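Local coordinates for protein putative oxidoreductase (Thermus thermophilus, PDB 2ISM) that is of unestablished activity but folds as a six-bladed beta-propeller that holds a calcium ion, consistent with an enzyme of the oxidoreductase class, at residues E25-L30 with G59-Y64; A37-G42 with I53-E58; L80-R85 with P90-Y95; R318-G323 with L328-S333. All blocks are in the same frame, centred on the assembly; numbering follows the deposited sequence.

Interaction 1 (E25-L30 with G59-Y64)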
loop_
_atom_site.group_PDB
_atom_site.type_symbol
_atom_site.label_atom_id
_atom_site.label_comp_id
_atom_site.label_asym_id
_atom_site.label_seq_id
_atom_site.Cartn_x
_atom_site.Cartn_y
_atom_site.Cartn_z
ATOM N N GLU B 25 -12.428 11.908 -5.841
ATOM C CA GLU B 25 -13.694 11.978 -5.130
ATOM C C GLU B 25 -14.617 10.837 -5.522
ATOM O O GLU B 25 -14.882 10.614 -6.703
ATOM C CB GLU B 25 -14.380 13.317 -5.409
ATOM C CG GLU B 25 -15.799 13.409 -4.870
ATOM C CD GLU B 25 -16.383 14.802 -4.997
ATOM O OE1 GLU B 25 -17.615 14.946 -4.856
ATOM O OE2 GLU B 25 -15.607 15.753 -5.228
ATOM N N VAL B 26 -15.101 10.113 -4.519
ATOM C CA VAL B 26 -16.008 9.000 -4.743
ATOM C C VAL B 26 -17.444 9.521 -4.765
ATOM O O VAL B 26 -18.229 9.167 -5.645
ATOM C CB VAL B 26 -15.865 7.938 -3.630
ATOM C CG1 VAL B 26 -16.839 6.796 -3.869
ATOM C CG2 VAL B 26 -14.427 7.414 -3.597
ATOM N N VAL B 27 -17.779 10.370 -3.799
ATOM C CA VAL B 27 -19.117 10.942 -3.711
ATOM C C VAL B 27 -19.096 12.111 -2.731
ATOM O O VAL B 27 -18.281 12.134 -1.809
ATOM C CB VAL B 27 -20.156 9.878 -3.247
ATOM C CG1 VAL B 27 -19.842 9.412 -1.837
ATOM C CG2 VAL B 27 -21.564 10.450 -3.321
ATOM N N GLY B 28 -19.976 13.087 -2.946
ATOM C CA GLY B 28 -20.028 14.242 -2.065
ATOM C C GLY B 28 -21.442 14.660 -1.694
ATOM O O GLY B 28 -22.407 13.935 -1.951
ATOM N N GLY B 29 -21.560 15.834 -1.082
ATOM C CA GLY B 29 -22.857 16.341 -0.675
ATOM C C GLY B 29 -23.364 15.715 0.612
ATOM O O GLY B 29 -24.522 15.902 0.974
ATOM N N LEU B 30 -22.494 14.985 1.311
ATOM C CA LEU B 30 -22.867 14.314 2.557
ATOM C C LEU B 30 -22.775 15.242 3.766
ATOM O O LEU B 30 -22.008 16.206 3.769
ATOM C CB LEU B 30 -21.962 13.095 2.779
ATOM C CG LEU B 30 -21.942 12.043 1.661
ATOM C CD1 LEU B 30 -20.657 11.237 1.731
ATOM C CD2 LEU B 30 -23.164 11.129 1.784
ATOM N N GLY B 59 -22.432 4.436 -8.771
ATOM C CA GLY B 59 -22.600 5.863 -8.968
ATOM C C GLY B 59 -23.882 6.491 -8.454
ATOM O O GLY B 59 -24.161 7.653 -8.766
ATOM N N ARG B 60 -24.663 5.753 -7.668
ATOM C CA ARG B 60 -25.908 6.302 -7.139
ATOM C C ARG B 60 -25.981 6.282 -5.617
ATOM O O ARG B 60 -25.595 5.303 -4.975
ATOM C CB ARG B 60 -27.116 5.555 -7.717
ATOM C CG ARG B 60 -28.462 6.149 -7.296
ATOM C CD ARG B 60 -29.466 6.114 -8.440
ATOM N NE ARG B 60 -30.061 4.798 -8.637
ATOM C CZ ARG B 60 -30.454 4.325 -9.815
ATOM N NH1 ARG B 60 -30.309 5.057 -10.913
ATOM N NH2 ARG B 60 -31.000 3.122 -9.895
ATOM N N LEU B 61 -26.476 7.377 -5.048
ATOM C CA LEU B 61 -26.626 7.500 -3.607
ATOM C C LEU B 61 -28.080 7.283 -3.230
ATOM O O LEU B 61 -28.974 7.922 -3.785
ATOM C CB LEU B 61 -26.210 8.893 -3.127
ATOM C CG LEU B 61 -24.876 9.095 -2.411
ATOM C CD1 LEU B 61 -24.853 10.509 -1.825
ATOM C CD2 LEU B 61 -24.704 8.062 -1.304
ATOM N N SER B 62 -28.314 6.384 -2.281
ATOM C CA SER B 62 -29.665 6.106 -1.822
ATOM C C SER B 62 -29.654 6.035 -0.303
ATOM O O SER B 62 -28.589 6.096 0.319
ATOM C CB SER B 62 -30.163 4.780 -2.398
ATOM O OG SER B 62 -29.398 3.690 -1.922
ATOM N N THR B 63 -30.837 5.923 0.293
ATOM C CA THR B 63 -30.935 5.825 1.741
ATOM C C THR B 63 -31.118 4.366 2.145
ATOM O O THR B 63 -32.123 3.731 1.816
ATOM C CB THR B 63 -32.106 6.659 2.284
ATOM O OG1 THR B 63 -31.877 8.043 1.987
ATOM C CG2 THR B 63 -32.228 6.486 3.794
ATOM N N TYR B 64 -30.123 3.838 2.847
ATOM C CA TYR B 64 -30.142 2.458 3.308
ATOM C C TYR B 64 -31.080 2.355 4.503
ATOM O O TYR B 64 -31.858 1.406 4.626
ATOM C CB TYR B 64 -28.731 2.035 3.720
ATOM C CG TYR B 64 -28.629 0.609 4.203
ATOM C CD1 TYR B 64 -28.665 -0.459 3.306
ATOM C CD2 TYR B 64 -28.491 0.326 5.560
ATOM C CE1 TYR B 64 -28.564 -1.776 3.755
ATOM C CE2 TYR B 64 -28.389 -0.980 6.018
ATOM C CZ TYR B 64 -28.425 -2.026 5.114
ATOM O OH TYR B 64 -28.315 -3.322 5.572
#
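A first torsion of 64° (to CG1) places Val27 CG2 opposite the backbone N and sends that methyl outward to the tip of Leu61. Leu61 answers with an unusual first torsion, chi1 -105°, lying away from the staggered positions, and its CD1 swings in against the valine. The contact lies at the perimeter of a six-bladed beta-propeller. Strand 23-27 is an edge strand of the blade that otherwise comes from the C-terminal end of the chain, whereas strand 60-66 is an edge strand of the blade built from strands 33-38, 44-48, 52-57 and 60-66. The backbones stand well apart, with Val27 CA and Gly59 CA separated by 8.1 Å, and no hydrogen bond spans the gap.

Adhesion is therefore wholly a matter of branched aliphatic groups. Val27 and Leu61 meet tip to tip, CG2 lying 3.6 Å from CD1 and 3.7 Å from CG of the leucine. Leu30, just past the end of its strand, crosses the same leucine obliquely. Phe56 and Ile46 extend this apolar seam, both touching Val27. Leu61 is partly exposed, whereas Leu30 is buried, so the leucine side chains run from the surface inward.

Between Val27 and Leu30 the chain bends through two glycines. Gly29 has a positive phi, 79°, a conformation glycine adopts easily, and Gly28, having no side chain, lets Glu25 OE1 come within 3.8 Å of its CA. That carboxylate forms a salt bridge through OE2 with Arg347. On the buried side of Leu61, Leu30 CD2 rests 4.0 Å from Leu61 CD1.

Interaction 2 (A37-G42 with I53-E58)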
loop_
_atom_site.group_PDB
_atom_site.type_symbol
_atom_site.label_atom_id
_atom_site.label_comp_id
_atom_site.label_asym_id
_atom_site.label_seq_id
_atom_site.Cartn_x
_atom_site.Cartn_y
_atom_site.Cartn_z
ATOM N N ALA B 37 -18.586 1.589 5.610
ATOM C CA ALA B 37 -18.693 0.134 5.680
ATOM C C ALA B 37 -18.697 -0.340 4.235
ATOM O O ALA B 37 -19.465 0.159 3.417
ATOM C CB ALA B 37 -19.983 -0.283 6.377
ATOM N N PHE B 38 -17.834 -1.298 3.921
ATOM C CA PHE B 38 -17.732 -1.811 2.562
ATOM C C PHE B 38 -18.481 -3.127 2.421
ATOM O O PHE B 38 -18.142 -4.117 3.065
ATOM C CB PHE B 38 -16.254 -1.994 2.200
ATOM C CG PHE B 38 -15.451 -0.722 2.283
ATOM C CD1 PHE B 38 -15.407 0.160 1.207
ATOM C CD2 PHE B 38 -14.767 -0.389 3.450
ATOM C CE1 PHE B 38 -14.695 1.358 1.291
ATOM C CE2 PHE B 38 -14.054 0.807 3.545
ATOM C CZ PHE B 38 -14.018 1.681 2.461
ATOM N N LEU B 39 -19.514 -3.124 1.585
ATOM C CA LEU B 39 -20.314 -4.318 1.360
ATOM C C LEU B 39 -19.562 -5.277 0.450
ATOM O O LEU B 39 -18.881 -4.855 -0.482
ATOM C CB LEU B 39 -21.652 -3.948 0.716
ATOM C CG LEU B 39 -22.593 -3.091 1.567
ATOM C CD1 LEU B 39 -23.769 -2.622 0.724
ATOM C CD2 LEU B 39 -23.071 -3.890 2.763
ATOM N N PRO B 40 -19.684 -6.586 0.710
ATOM C CA PRO B 40 -19.002 -7.600 -0.103
ATOM C C PRO B 40 -19.279 -7.496 -1.606
ATOM O O PRO B 40 -18.418 -7.821 -2.424
ATOM C CB PRO B 40 -19.494 -8.917 0.503
ATOM C CG PRO B 40 -20.832 -8.558 1.094
ATOM C CD PRO B 40 -20.553 -7.215 1.718
ATOM N N ASP B 41 -20.469 -7.028 -1.967
ATOM C CA ASP B 41 -20.835 -6.900 -3.375
ATOM C C ASP B 41 -20.344 -5.619 -4.041
ATOM O O ASP B 41 -20.683 -5.346 -5.190
ATOM C CB ASP B 41 -22.352 -7.005 -3.533
ATOM C CG ASP B 41 -23.100 -6.168 -2.521
ATOM O OD1 ASP B 41 -23.114 -6.548 -1.330
ATOM O OD2 ASP B 41 -23.666 -5.126 -2.914
ATOM N N GLY B 42 -19.548 -4.831 -3.325
ATOM C CA GLY B 42 -19.029 -3.602 -3.899
ATOM C C GLY B 42 -19.652 -2.322 -3.367
ATOM O O GLY B 42 -19.020 -1.267 -3.390
ATOM N N ILE B 53 -28.157 6.508 7.044
ATOM C CA ILE B 53 -27.115 5.585 6.604
ATOM C C ILE B 53 -27.345 5.545 5.098
ATOM O O ILE B 53 -28.393 5.083 4.636
ATOM C CB ILE B 53 -27.298 4.159 7.156
ATOM C CG1 ILE B 53 -27.104 4.155 8.674
ATOM C CG2 ILE B 53 -26.307 3.211 6.477
ATOM C CD1 ILE B 53 -27.263 2.787 9.318
ATOM N N ARG B 54 -26.385 6.050 4.334
ATOM C CA ARG B 54 -26.515 6.084 2.888
ATOM C C ARG B 54 -25.847 4.892 2.233
ATOM O O ARG B 54 -24.921 4.299 2.787
ATOM C CB ARG B 54 -25.889 7.367 2.324
ATOM C CG ARG B 54 -26.379 8.647 2.977
ATOM C CD ARG B 54 -27.871 8.847 2.759
ATOM N NE ARG B 54 -28.178 9.295 1.406
ATOM C CZ ARG B 54 -27.895 10.508 0.938
ATOM N NH1 ARG B 54 -27.291 11.401 1.711
ATOM N NH2 ARG B 54 -28.234 10.836 -0.302
ATOM N N LEU B 55 -26.333 4.550 1.045
ATOM C CA LEU B 55 -25.778 3.454 0.263
ATOM C C LEU B 55 -25.289 4.049 -1.044
ATOM O O LEU B 55 -26.062 4.673 -1.771
ATOM C CB LEU B 55 -26.839 2.393 -0.053
ATOM C CG LEU B 55 -26.408 1.368 -1.119
ATOM C CD1 LEU B 55 -25.325 0.453 -0.549
ATOM C CD2 LEU B 55 -27.604 0.543 -1.576
ATOM N N PHE B 56 -24.003 3.888 -1.329
ATOM C CA PHE B 56 -23.452 4.379 -2.581
ATOM C C PHE B 56 -23.118 3.127 -3.376
ATOM O O PHE B 56 -22.348 2.275 -2.921
ATOM C CB PHE B 56 -22.192 5.208 -2.357
ATOM C CG PHE B 56 -21.673 5.852 -3.610
ATOM C CD1 PHE B 56 -22.418 6.833 -4.259
ATOM C CD2 PHE B 56 -20.461 5.455 -4.162
ATOM C CE1 PHE B 56 -21.962 7.409 -5.444
ATOM C CE2 PHE B 56 -19.995 6.023 -5.344
ATOM C CZ PHE B 56 -20.749 7.003 -5.988
ATOM N N ARG B 57 -23.715 3.012 -4.555
ATOM C CA ARG B 57 -23.511 1.841 -5.393
ATOM C C ARG B 57 -23.732 2.207 -6.853
ATOM O O ARG B 57 -24.725 2.847 -7.196
ATOM C CB ARG B 57 -24.499 0.751 -4.980
ATOM C CG ARG B 57 -24.276 -0.603 -5.617
ATOM C CD ARG B 57 -25.496 -1.489 -5.409
ATOM N NE ARG B 57 -25.267 -2.864 -5.842
ATOM C CZ ARG B 57 -26.230 -3.764 -6.010
ATOM N NH1 ARG B 57 -27.495 -3.434 -5.785
ATOM N NH2 ARG B 57 -25.930 -4.996 -6.399
ATOM N N GLU B 58 -22.799 1.806 -7.708
ATOM C CA GLU B 58 -22.908 2.088 -9.134
ATOM C C GLU B 58 -23.200 3.560 -9.408
ATOM O O GLU B 58 -24.109 3.894 -10.170
ATOM C CB GLU B 58 -24.001 1.211 -9.748
ATOM C CG GLU B 58 -23.638 -0.266 -9.824
ATOM C CD GLU B 58 -24.833 -1.145 -10.134
ATOM O OE1 GLU B 58 -25.808 -0.636 -10.730
ATOM O OE2 GLU B 58 -24.793 -2.347 -9.794
#
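Leu39 opens a type I beta turn that ends at Gly42, just after strand 33-38 has run out, while Leu55 lies within the extended strand 52-57. Both belong to one blade of the beta-propeller, in which strand 44-48 runs between these two strands. The segments thus sit two strands apart: Leu39 CA and Leu55 CA are 9.6 Å from each other, and no backbone hydrogen bond joins them. The turn is closed by Gly42 N, which donates to Leu39 O at 2.9 Å. Its sequence suits it, with Pro40 at the second position, Asp41 at the third and a glycine at the fourth, where phi is 107°.

Across the middle strand only side chains meet. Leu39 and Leu55 cross at about a right angle, both buried, and Leu45 of the intervening strand touches each of them. With chi1 at 168°, Leu55 directs CG away from its backbone N and carries CD1 to 3.7 Å from Leu39 CD1. Towards the surface the chemistry becomes ionic. Arg57 reaches out as a fully extended chain, and Asp41 approaches from over one face of its guanidinium, the carboxylate plane standing 84° to it. No N-H points at the carboxylate, so the pair is an electrostatic attraction short of a salt bridge, and between two exposed residues it is probably weak. Asp41 OD2 is 4.0 Å from Arg57 NE and 4.2 Å from Arg57 NH2.

Interaction 3 (L80-R85 with P90-Y95)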
loop_
_atom_site.group_PDB
_atom_site.type_symbol
_atom_site.label_atom_id
_atom_site.label_comp_id
_atom_site.label_asym_id
_atom_site.label_seq_id
_atom_site.Cartn_x
_atom_site.Cartn_y
_atom_site.Cartn_z
ATOM N N LEU B 80 -20.150 2.736 12.597
ATOM C CA LEU B 80 -20.879 1.786 11.756
ATOM C C LEU B 80 -19.968 0.594 11.458
ATOM O O LEU B 80 -18.785 0.780 11.178
ATOM C CB LEU B 80 -21.273 2.468 10.439
ATOM C CG LEU B 80 -22.249 1.781 9.487
ATOM C CD1 LEU B 80 -23.656 1.841 10.065
ATOM C CD2 LEU B 80 -22.209 2.479 8.134
ATOM N N ALA B 81 -20.506 -0.621 11.523
ATOM C CA ALA B 81 -19.697 -1.804 11.226
ATOM C C ALA B 81 -20.548 -3.010 10.865
ATOM O O ALA B 81 -21.572 -3.270 11.495
ATOM C CB ALA B 81 -18.794 -2.142 12.412
ATOM N N LEU B 82 -20.123 -3.747 9.844
ATOM C CA LEU B 82 -20.855 -4.934 9.416
ATOM C C LEU B 82 -20.490 -6.112 10.314
ATOM O O LEU B 82 -19.373 -6.182 10.833
ATOM C CB LEU B 82 -20.502 -5.293 7.964
ATOM C CG LEU B 82 -20.656 -4.230 6.876
ATOM C CD1 LEU B 82 -20.195 -4.806 5.545
ATOM C CD2 LEU B 82 -22.104 -3.780 6.782
ATOM N N HIS B 83 -21.433 -7.031 10.498
ATOM C CA HIS B 83 -21.191 -8.222 11.306
ATOM C C HIS B 83 -20.020 -8.952 10.645
ATOM O O HIS B 83 -19.906 -8.961 9.425
ATOM C CB HIS B 83 -22.441 -9.112 11.306
ATOM C CG HIS B 83 -22.352 -10.290 12.223
ATOM N ND1 HIS B 83 -21.491 -11.345 12.001
ATOM C CD2 HIS B 83 -23.017 -10.582 13.367
ATOM C CE1 HIS B 83 -21.631 -12.235 12.968
ATOM N NE2 HIS B 83 -22.550 -11.795 13.809
ATOM N N PRO B 84 -19.125 -9.558 11.442
ATOM C CA PRO B 84 -17.975 -10.277 10.877
ATOM C C PRO B 84 -18.340 -11.322 9.819
ATOM O O PRO B 84 -17.570 -11.562 8.887
ATOM C CB PRO B 84 -17.328 -10.906 12.109
ATOM C CG PRO B 84 -17.587 -9.885 13.160
ATOM C CD PRO B 84 -19.046 -9.529 12.912
ATOM N N ARG B 85 -19.508 -11.941 9.966
ATOM C CA ARG B 85 -19.960 -12.961 9.019
ATOM C C ARG B 85 -21.057 -12.460 8.077
ATOM O O ARG B 85 -21.898 -13.231 7.612
ATOM C CB ARG B 85 -20.441 -14.203 9.777
ATOM C CG ARG B 85 -19.360 -14.831 10.650
ATOM C CD ARG B 85 -19.721 -16.240 11.101
ATOM N NE ARG B 85 -20.874 -16.280 11.996
ATOM C CZ ARG B 85 -20.900 -15.734 13.209
ATOM N NH1 ARG B 85 -19.834 -15.100 13.678
ATOM N NH2 ARG B 85 -21.990 -15.832 13.958
ATOM N N PRO B 90 -26.905 -11.349 8.538
ATOM C CA PRO B 90 -27.354 -10.090 7.937
ATOM C C PRO B 90 -27.505 -9.112 9.087
ATOM O O PRO B 90 -28.582 -9.001 9.672
ATOM C CB PRO B 90 -28.674 -10.481 7.298
ATOM C CG PRO B 90 -29.227 -11.420 8.306
ATOM C CD PRO B 90 -28.030 -12.300 8.624
ATOM N N TYR B 91 -26.445 -8.378 9.393
ATOM C CA TYR B 91 -26.515 -7.439 10.498
ATOM C C TYR B 91 -25.514 -6.310 10.276
ATOM O O TYR B 91 -24.355 -6.540 9.933
ATOM C CB TYR B 91 -26.370 -7.993 11.916
ATOM C CG TYR B 91 -27.428 -9.022 12.256
ATOM C CD1 TYR B 91 -28.766 -8.652 12.394
ATOM C CD2 TYR B 91 -27.097 -10.371 12.403
ATOM C CE1 TYR B 91 -29.752 -9.599 12.669
ATOM C CE2 TYR B 91 -28.077 -11.329 12.677
ATOM C CZ TYR B 91 -29.401 -10.934 12.807
ATOM O OH TYR B 91 -30.374 -11.872 13.065
ATOM N N VAL B 92 -25.994 -5.086 10.466
ATOM C CA VAL B 92 -25.179 -3.887 10.342
ATOM C C VAL B 92 -25.238 -3.231 11.720
ATOM O O VAL B 92 -26.325 -2.972 12.248
ATOM C CB VAL B 92 -25.749 -2.902 9.292
ATOM C CG1 VAL B 92 -24.933 -1.614 9.287
ATOM C CG2 VAL B 92 -25.721 -3.539 7.906
ATOM N N TYR B 93 -24.075 -2.978 12.311
ATOM C CA TYR B 93 -24.030 -2.366 13.631
ATOM C C TYR B 93 -23.832 -0.868 13.516
ATOM O O TYR B 93 -23.149 -0.388 12.612
ATOM C CB TYR B 93 -22.907 -2.987 14.465
ATOM C CG TYR B 93 -23.186 -4.430 14.842
ATOM C CD1 TYR B 93 -23.531 -4.777 16.151
ATOM C CD2 TYR B 93 -23.135 -5.442 13.883
ATOM C CE1 TYR B 93 -23.813 -6.090 16.496
ATOM C CE2 TYR B 93 -23.420 -6.766 14.216
ATOM C CZ TYR B 93 -23.758 -7.080 15.523
ATOM O OH TYR B 93 -24.054 -8.385 15.856
ATOM N N ALA B 94 -24.447 -0.130 14.431
ATOM C CA ALA B 94 -24.332 1.319 14.429
ATOM C C ALA B 94 -24.358 1.847 15.849
ATOM O O ALA B 94 -25.057 1.303 16.707
ATOM C CB ALA B 94 -25.473 1.932 13.624
ATOM N N TYR B 95 -23.582 2.902 16.084
ATOM C CA TYR B 95 -23.494 3.561 17.386
ATOM C C TYR B 95 -24.289 4.851 17.237
ATOM O O TYR B 95 -24.027 5.625 16.318
ATOM C CB TYR B 95 -22.030 3.898 17.699
ATOM C CG TYR B 95 -21.774 4.496 19.073
ATOM C CD1 TYR B 95 -21.087 3.770 20.049
ATOM C CD2 TYR B 95 -22.180 5.795 19.384
ATOM C CE1 TYR B 95 -20.805 4.324 21.302
ATOM C CE2 TYR B 95 -21.908 6.360 20.640
ATOM C CZ TYR B 95 -21.218 5.619 21.590
ATOM O OH TYR B 95 -20.927 6.158 22.823
#
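The Tyr93 ring turns its edge to segment 80-85, with Ala81 O and His83 CB both lying near the ring plane, while its hydroxyl approaches His83 CD2 at 3.5 Å. The beta hairpin here comprises strands 77-82 and 92-98, the first two of a four-stranded propeller blade, with 77-82 at its edge. His83 and Tyr93 run side by side. At the edge of the imidazole, Arg85 N donates to His83 ND1 almost exactly in the ring plane, at 2.9 Å, which helps to set the ring's rotation. The Arg85 guanidinium in turn has His83 CE1 over one face.

Ala81 and Tyr93 form the antiparallel hydrogen-bonded pair: Ala81 N donates to Tyr93 O at 2.9 Å, and Tyr93 N returns a bond to Ala81 O. Beyond the strand end, His83 N to Tyr91 O adds a third bond. The face carrying Ala81 and Tyr93 looks toward the following blade, where Phe142 meets the Tyr93 ring edge-to-face, and the Tyr93 hydroxyl is hydrogen-bonded to Pro176 O and Arg109 NH1.

Leu80, Leu82, Val92 and Ala94 occupy the other face, the first three touching Leu45 of the preceding blade. Val92 suits this spot because its two branches serve two neighbours: CG1 lies 3.8 Å from Leu80 CD1, and CG2 lies 3.8 Å from Leu82 CD2. Small Ala94 lets Leu80 lie over it. Tyr93 O also receives a CA-H...O contact, 3.3 Å from Leu80 CA.

Interaction 4 (R318-G323 with L328-S333)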
loop_
_atom_site.group_PDB
_atom_site.type_symbol
_atom_site.label_atom_id
_atom_site.label_comp_id
_atom_site.label_asym_id
_atom_site.label_seq_id
_atom_site.Cartn_x
_atom_site.Cartn_y
_atom_site.Cartn_z
ATOM N N ARG B 318 -12.328 13.176 8.978
ATOM C CA ARG B 318 -12.731 12.271 10.053
ATOM C C ARG B 318 -12.643 10.744 10.018
ATOM O O ARG B 318 -12.133 10.129 10.955
ATOM C CB ARG B 318 -14.226 12.562 10.244
ATOM C CG ARG B 318 -14.815 11.978 11.521
ATOM C CD ARG B 318 -16.262 12.420 11.720
ATOM N NE ARG B 318 -16.390 13.802 12.190
ATOM C CZ ARG B 318 -16.198 14.189 13.449
ATOM N NH1 ARG B 318 -15.864 13.302 14.374
ATOM N NH2 ARG B 318 -16.363 15.463 13.791
ATOM N N GLU B 319 -13.138 10.135 8.944
ATOM C CA GLU B 319 -13.103 8.681 8.817
ATOM C C GLU B 319 -11.905 8.356 7.924
ATOM O O GLU B 319 -11.514 9.152 7.072
ATOM C CB GLU B 319 -14.382 8.108 8.182
ATOM C CG GLU B 319 -14.269 6.652 7.686
ATOM C CD GLU B 319 -14.141 5.631 8.810
ATOM O OE1 GLU B 319 -13.211 5.759 9.631
ATOM O OE2 GLU B 319 -14.971 4.693 8.868
ATOM N N VAL B 320 -11.316 7.187 8.145
ATOM C CA VAL B 320 -10.195 6.714 7.342
ATOM C C VAL B 320 -10.140 5.197 7.476
ATOM O O VAL B 320 -9.988 4.662 8.575
ATOM C CB VAL B 320 -8.841 7.355 7.777
ATOM C CG1 VAL B 320 -8.642 7.226 9.269
ATOM C CG2 VAL B 320 -7.691 6.691 7.030
ATOM N N GLN B 321 -10.293 4.511 6.349
ATOM C CA GLN B 321 -10.285 3.055 6.321
ATOM C C GLN B 321 -9.707 2.524 5.027
ATOM O O GLN B 321 -9.836 3.149 3.976
ATOM C CB GLN B 321 -11.702 2.495 6.440
ATOM C CG GLN B 321 -12.275 2.431 7.831
ATOM C CD GLN B 321 -13.371 1.391 7.925
ATOM O OE1 GLN B 321 -13.101 0.190 7.928
ATOM N NE2 GLN B 321 -14.617 1.847 7.981
ATOM N N VAL B 322 -9.088 1.356 5.110
ATOM C CA VAL B 322 -8.523 0.724 3.928
ATOM C C VAL B 322 -9.663 -0.066 3.299
ATOM O O VAL B 322 -10.319 -0.853 3.977
ATOM C CB VAL B 322 -7.381 -0.242 4.298
ATOM C CG1 VAL B 322 -6.805 -0.875 3.033
ATOM C CG2 VAL B 322 -6.299 0.503 5.054
ATOM N N GLY B 323 -9.912 0.162 2.014
ATOM C CA GLY B 323 -10.985 -0.542 1.334
ATOM C C GLY B 323 -10.568 -1.919 0.843
ATOM O O GLY B 323 -9.383 -2.250 0.860
ATOM N N LEU B 328 -6.995 3.615 0.204
ATOM C CA LEU B 328 -7.304 4.250 1.480
ATOM C C LEU B 328 -8.459 5.230 1.296
ATOM O O LEU B 328 -8.386 6.140 0.468
ATOM C CB LEU B 328 -6.082 4.999 2.022
ATOM C CG LEU B 328 -6.235 5.608 3.420
ATOM C CD1 LEU B 328 -6.420 4.495 4.449
ATOM C CD2 LEU B 328 -5.008 6.442 3.759
ATOM N N TYR B 329 -9.524 5.038 2.070
ATOM C CA TYR B 329 -10.696 5.908 1.993
ATOM C C TYR B 329 -10.718 6.889 3.155
ATOM O O TYR B 329 -10.430 6.526 4.293
ATOM C CB TYR B 329 -11.974 5.064 2.002
ATOM C CG TYR B 329 -12.231 4.338 0.702
ATOM C CD1 TYR B 329 -13.163 4.827 -0.214
ATOM C CD2 TYR B 329 -11.526 3.180 0.372
ATOM C CE1 TYR B 329 -13.388 4.185 -1.424
ATOM C CE2 TYR B 329 -11.743 2.530 -0.842
ATOM C CZ TYR B 329 -12.677 3.039 -1.734
ATOM O OH TYR B 329 -12.904 2.404 -2.934
ATOM N N VAL B 330 -11.059 8.138 2.862
ATOM C CA VAL B 330 -11.120 9.168 3.887
ATOM C C VAL B 330 -12.376 10.006 3.675
ATOM O O VAL B 330 -12.835 10.157 2.543
ATOM C CB VAL B 330 -9.878 10.085 3.814
ATOM C CG1 VAL B 330 -9.998 11.210 4.822
ATOM C CG2 VAL B 330 -8.614 9.267 4.085
ATOM N N THR B 331 -12.948 10.525 4.758
ATOM C CA THR B 331 -14.134 11.370 4.638
ATOM C C THR B 331 -13.841 12.743 5.227
ATOM O O THR B 331 -12.985 12.883 6.103
ATOM C CB THR B 331 -15.360 10.776 5.368
ATOM O OG1 THR B 331 -15.150 10.820 6.788
ATOM C CG2 THR B 331 -15.598 9.340 4.924
ATOM N N THR B 332 -14.544 13.758 4.736
ATOM C CA THR B 332 -14.355 15.115 5.228
ATOM C C THR B 332 -15.443 15.434 6.251
ATOM O O THR B 332 -16.519 14.825 6.252
ATOM C CB THR B 332 -14.395 16.140 4.081
ATOM O OG1 THR B 332 -15.669 16.087 3.438
ATOM C CG2 THR B 332 -13.314 15.830 3.053
ATOM N N SER B 333 -15.157 16.390 7.128
ATOM C CA SER B 333 -16.095 16.748 8.181
ATOM C C SER B 333 -16.474 18.218 8.238
ATOM O O SER B 333 -17.037 18.689 9.231
ATOM C CB SER B 333 -15.592 16.166 9.504
ATOM O OG SER B 333 -16.585 16.205 10.508
#
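Thr331 OG1 is gripped from two directions: Glu319 N donates to it at 3.0 Å, and it is also hydrogen-bonded to Pro33 O. Its chi1 of 69° sets the hydroxyl between backbone N and carbonyl carbon, facing the neighbouring strand. Since Arg318 N bonds to Thr331 O and Thr331 N to Glu319 O, two residues oppose one, resembling a classic beta bulge except that Thr331 OG1 replaces the backbone O as acceptor for Glu319 N. Regular hairpin pairing then resumes, Gln321 and Tyr329 exchanging two backbone bonds.

Ser333 OG takes a bond from Arg318 NE, 2.9 Å away at the guanidinium edge and in its plane; Asp336 binds both this hydroxyl and Arg318 NH2. Glu319 bends back so that OE1 accepts Val320 N, while Gln321 NE2 meets OE2 from above the carboxylate plane at 3.0 Å.

The other face is aliphatic: Val320 CG2 packs on Leu328 CD1 at 3.6 Å and on Val330 CG2 at 4.0 Å. Gly323 suits its place by letting the Tyr329 ring edge lie close. In this buried contact most polar side chains named have hydrogen-bond partners, and Glu319 OE2, by also binding Leu36 N, ties this closing blade to the one begun by strand 33-38.

How the interactions relate
Interactions 3 and 4 are buried hairpins held by backbone hydrogen bonds, which interaction 4 supplements with side-chain ones, whereas interactions 1 and 2, partly buried and farther from the chain's centre, rely on side chains alone. Interactions 1 and 2 share a sheet, Leu55 N pairing with Ser62 O and Ile53 O with Tyr64 N, and interaction 2 is nested along the chain inside interaction 1. Interactions 1 and 4 meet in the closing blade, to which the N-terminal strand 23-27 and hairpin 317-332 both contribute. The blade of interaction 2 lies between the other two: Phe38 packs on Tyr329 of interaction 4, and Ala37 and Ile53 on Leu80 of interaction 3. Interactions 3 and 4 do not touch.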